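Local coordinates for 3-hydroxyisobutyrate dehydrogenase (Salmonella typhimurium, PDB 3G0O) that oxidises 3-hydroxyisobutyrate with NAD(P) as cofactor, a step of valine catabolism, at the interface of chains A and B. Coordinates in Å, arbitrary orientation; residue numbers count along the deposited sequence, not the author numbering. Chains: chain A/B, 3-hydroxyisobutyrate dehydrogenase.

Contacts 1 and 2 lie about 21 Å apart, centre to centre of their C-alpha atoms, on one two-fold symmetric interface, so each recurs with the chains exchanged. They share no residue, but chain A reaches both through consecutive elements: the end of helix 174-202 in contact 1, then helix 207-214 and the residues after it in contact 2. Chain B answers with its helical part in contact 1 and with strands of its nucleotide-binding part in contact 2. Chain A thus grips both portions of its partner, which would fit a stable dimer. Both centres are about 29 Å from A:Lys179, the predicted active-site residue.

Contact 1: the interface of chains A and B. Residues chain A 195, 198-199, 202, 293; chain B 256, 259, 261.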
# COMPACT_ATOMS: atom_id res chain seq x y z
N GLU A 195 -4.98 -6.16 10.55
CA GLU A 195 -6.30 -6.77 10.50
C GLU A 195 -6.30 -7.98 9.57
O GLU A 195 -6.80 -9.04 9.93
CB GLU A 195 -7.34 -5.74 10.04
CG GLU A 195 -8.77 -6.27 10.00
CD GLU A 195 -9.78 -5.15 9.81
OE1 GLU A 195 -9.77 -4.20 10.62
OE2 GLU A 195 -10.56 -5.22 8.84
N ALA A 198 -4.13 -10.91 11.04
CA ALA A 198 -4.78 -11.56 12.18
C ALA A 198 -5.88 -12.47 11.63
O ALA A 198 -6.09 -13.57 12.13
CB ALA A 198 -5.37 -10.50 13.12
N LEU A 199 -6.61 -12.00 10.62
CA LEU A 199 -7.66 -12.81 10.02
C LEU A 199 -7.03 -14.05 9.37
O LEU A 199 -7.57 -15.15 9.46
CB LEU A 199 -8.43 -12.03 8.96
CG LEU A 199 -9.43 -12.86 8.14
CD1 LEU A 199 -10.49 -13.46 9.06
CD2 LEU A 199 -10.07 -11.99 7.06
N ARG A 202 -6.28 -16.50 12.00
CA ARG A 202 -7.53 -17.10 12.46
C ARG A 202 -8.07 -18.13 11.47
O ARG A 202 -8.66 -19.13 11.86
CB ARG A 202 -8.58 -16.01 12.69
CG ARG A 202 -9.94 -16.54 13.13
CD ARG A 202 -9.86 -17.20 14.50
NE ARG A 202 -11.13 -17.79 14.90
CZ ARG A 202 -11.56 -19.00 14.52
NH1 ARG A 202 -10.83 -19.75 13.72
NH2 ARG A 202 -12.74 -19.44 14.95
N PHE A 293 -6.37 -8.00 18.39
CA PHE A 293 -7.16 -9.09 17.85
C PHE A 293 -6.96 -10.37 18.66
O PHE A 293 -7.90 -11.20 18.70
CB PHE A 293 -6.79 -9.33 16.38
CG PHE A 293 -7.23 -8.22 15.46
CD1 PHE A 293 -8.57 -8.12 15.08
CD2 PHE A 293 -6.33 -7.27 15.01
CE1 PHE A 293 -9.00 -7.08 14.25
CE2 PHE A 293 -6.75 -6.22 14.18
CZ PHE A 293 -8.10 -6.13 13.81
N ALA B 256 -15.09 -13.75 7.90
CA ALA B 256 -14.77 -13.33 9.26
C ALA B 256 -15.88 -13.70 10.24
O ALA B 256 -15.60 -14.17 11.34
CB ALA B 256 -14.52 -11.82 9.29
N LEU B 259 -15.86 -17.15 11.34
CA LEU B 259 -14.75 -17.38 12.26
C LEU B 259 -14.89 -16.58 13.55
O LEU B 259 -14.00 -16.60 14.40
CB LEU B 259 -13.42 -16.99 11.60
CG LEU B 259 -13.00 -17.81 10.38
CD1 LEU B 259 -11.84 -17.12 9.65
CD2 LEU B 259 -12.60 -19.20 10.83
N PHE B 261 -14.65 -13.44 13.97
CA PHE B 261 -13.51 -12.52 13.96
C PHE B 261 -14.00 -11.13 13.55
O PHE B 261 -14.70 -10.98 12.56
CB PHE B 261 -12.48 -13.02 12.94
CG PHE B 261 -11.18 -12.27 12.97
CD1 PHE B 261 -10.18 -12.63 13.87
CD2 PHE B 261 -10.97 -11.20 12.11
CE1 PHE B 261 -8.97 -11.93 13.89
CE2 PHE B 261 -9.77 -10.50 12.14
CZ PHE B 261 -8.77 -10.86 13.03
O HOH W 1 -12.09 -15.34 16.10
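B:Phe261 pushes its ring into chain A, where A:Ala198, A:Leu199, A:Arg202 and A:Phe293 receive it. The far end of the ring makes the tightest contacts: CZ lies 3.4 Å from the methyl CB of A:Ala198 and also 3.4 Å from CD1 on the rim of A:Phe293, whose side chain crosses it at about a right angle. One face is capped by A:Leu199, with its CA 4.0 Å from the ring centroid in a CH-pi contact, displaced toward the rim. The leucine's CB and CD1 extend this cover along the CE2 and CD2 edge. With CG trans to the backbone N (chi1 -172°), the phenylalanine side chain stretches away from its own loop toward the helix of chain A.

A:Arg202 runs antiparallel to both B:Phe261 and B:Leu259. Its CB and CG lie beside CD1 of the phenylalanine; a bend at chi2 (65°) then turns the rest of the chain alongside B:Leu259. There CB of the leucine sits 4.0 Å above the centre of the guanidinium plane, and CD2 packs against NH1. The carbonyl oxygen of B:Leu259 is 3.1 Å from NE, but the N-H does not aim at it and no direct hydrogen bond forms. A water at the in-plane edge of the guanidinium links them instead, 2.9 Å from NE and 2.9 Å from that oxygen. Beside this, A:Leu199 CD1 meets B:Leu259 CD1, the two side chains crossing roughly perpendicularly.

Chain A contributes the last turns of helix 174-202 and the final modelled residue, A:Phe293; chain B contributes the end of helix 242-258 and the loop leading to helix 264-281.

Contact 2: the interface of chains A and B. Residues chain A 212-213, 216-217; chain B 141, 164, 166.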
# COMPACT_ATOMS: atom_id res chain seq x y z
N ASP A 212 4.16 -13.40 1.65
CA ASP A 212 4.72 -13.50 0.30
C ASP A 212 3.68 -13.21 -0.77
O ASP A 212 3.97 -12.52 -1.74
CB ASP A 212 5.31 -14.90 0.06
CG ASP A 212 6.53 -15.17 0.92
OD1 ASP A 212 7.28 -14.21 1.21
OD2 ASP A 212 6.75 -16.34 1.29
N VAL A 213 2.47 -13.73 -0.60
CA VAL A 213 1.41 -13.50 -1.58
C VAL A 213 1.09 -12.01 -1.69
O VAL A 213 1.13 -11.45 -2.78
CB VAL A 213 0.12 -14.26 -1.20
CG1 VAL A 213 -1.06 -13.78 -2.06
CG2 VAL A 213 0.32 -15.75 -1.35
N HIS A 216 3.38 -9.61 -3.40
CA HIS A 216 3.54 -9.88 -4.83
C HIS A 216 2.19 -9.73 -5.52
O HIS A 216 2.00 -10.21 -6.64
CB HIS A 216 4.08 -11.30 -5.06
CG HIS A 216 5.51 -11.45 -4.65
ND1 HIS A 216 5.90 -11.67 -3.35
CD2 HIS A 216 6.66 -11.36 -5.37
CE1 HIS A 216 7.22 -11.70 -3.28
NE2 HIS A 216 7.70 -11.52 -4.50
N ALA A 217 1.27 -9.05 -4.85
CA ALA A 217 -0.07 -8.85 -5.39
C ALA A 217 -0.52 -7.39 -5.32
O ALA A 217 0.21 -6.52 -4.84
CB ALA A 217 -1.06 -9.75 -4.65
N THR B 141 0.25 -13.38 -10.26
CA THR B 141 0.56 -14.00 -8.98
C THR B 141 -0.62 -14.94 -8.78
O THR B 141 -1.77 -14.52 -8.89
CB THR B 141 0.62 -12.98 -7.83
OG1 THR B 141 1.87 -12.29 -7.87
CG2 THR B 141 0.49 -13.69 -6.48
N ASN B 164 4.73 -15.87 -10.31
CA ASN B 164 4.76 -16.27 -8.90
C ASN B 164 3.54 -17.12 -8.57
O ASN B 164 2.41 -16.62 -8.53
CB ASN B 164 4.79 -15.06 -7.98
CG ASN B 164 6.08 -14.28 -8.08
OD1 ASN B 164 6.13 -13.21 -8.69
ND2 ASN B 164 7.15 -14.81 -7.49
N TYR B 166 1.92 -19.61 -5.74
CA TYR B 166 1.98 -20.04 -4.35
C TYR B 166 1.02 -21.20 -4.14
O TYR B 166 -0.19 -21.04 -4.27
CB TYR B 166 1.62 -18.88 -3.42
CG TYR B 166 2.58 -17.71 -3.54
CD1 TYR B 166 3.82 -17.74 -2.91
CD2 TYR B 166 2.27 -16.62 -4.35
CE1 TYR B 166 4.74 -16.71 -3.09
CE2 TYR B 166 3.19 -15.59 -4.54
CZ TYR B 166 4.42 -15.64 -3.91
OH TYR B 166 5.34 -14.64 -4.11
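B:Tyr166 lays one ring face against A:Val213 and carries its phenol OH over the imidazole of A:His216. OH stands 3.1 Å above the imidazole plane, offset toward the ND1-CG side of the rim, while the two side chains cross at about a right angle. That position does not suit a bond along the N-H of ND1, which lies in the ring plane and is already given to A:Asp212. This intrachain hydrogen bond, from ND1 to the backbone O of A:Asp212, is 2.6 Å long and fairly straight (154° at the hydrogen). It should restrain the rotation of the imidazole, with one face toward the phenol OH.

The phenol ring is packed by chain A's helix: CA of A:Val213 lies over one face toward the rim, CG2 of the same valine is 3.7 Å from CD2, and CB of A:Asp212 is 3.7 Å from CE1.

B:Thr141 holds OG1 opposite its own carbonyl carbon (chi1 -79°), which sends the hydroxyl toward A:His216 and sets the CG2 methyl at the tyrosine edge, in plane. OG1 donates a hydrogen bond to the backbone O of A:His216, tilted 32° from the carbonyl plane; the modelled 2.4 Å between OG1 and O is suspiciously short. The amide of B:Asn164 makes a looser contact with CD2 of the imidazole.

Helix 207-214 and the loop following it in chain A thereby dock on strands 140-145 and 164-169 in the nucleotide-binding part of chain B.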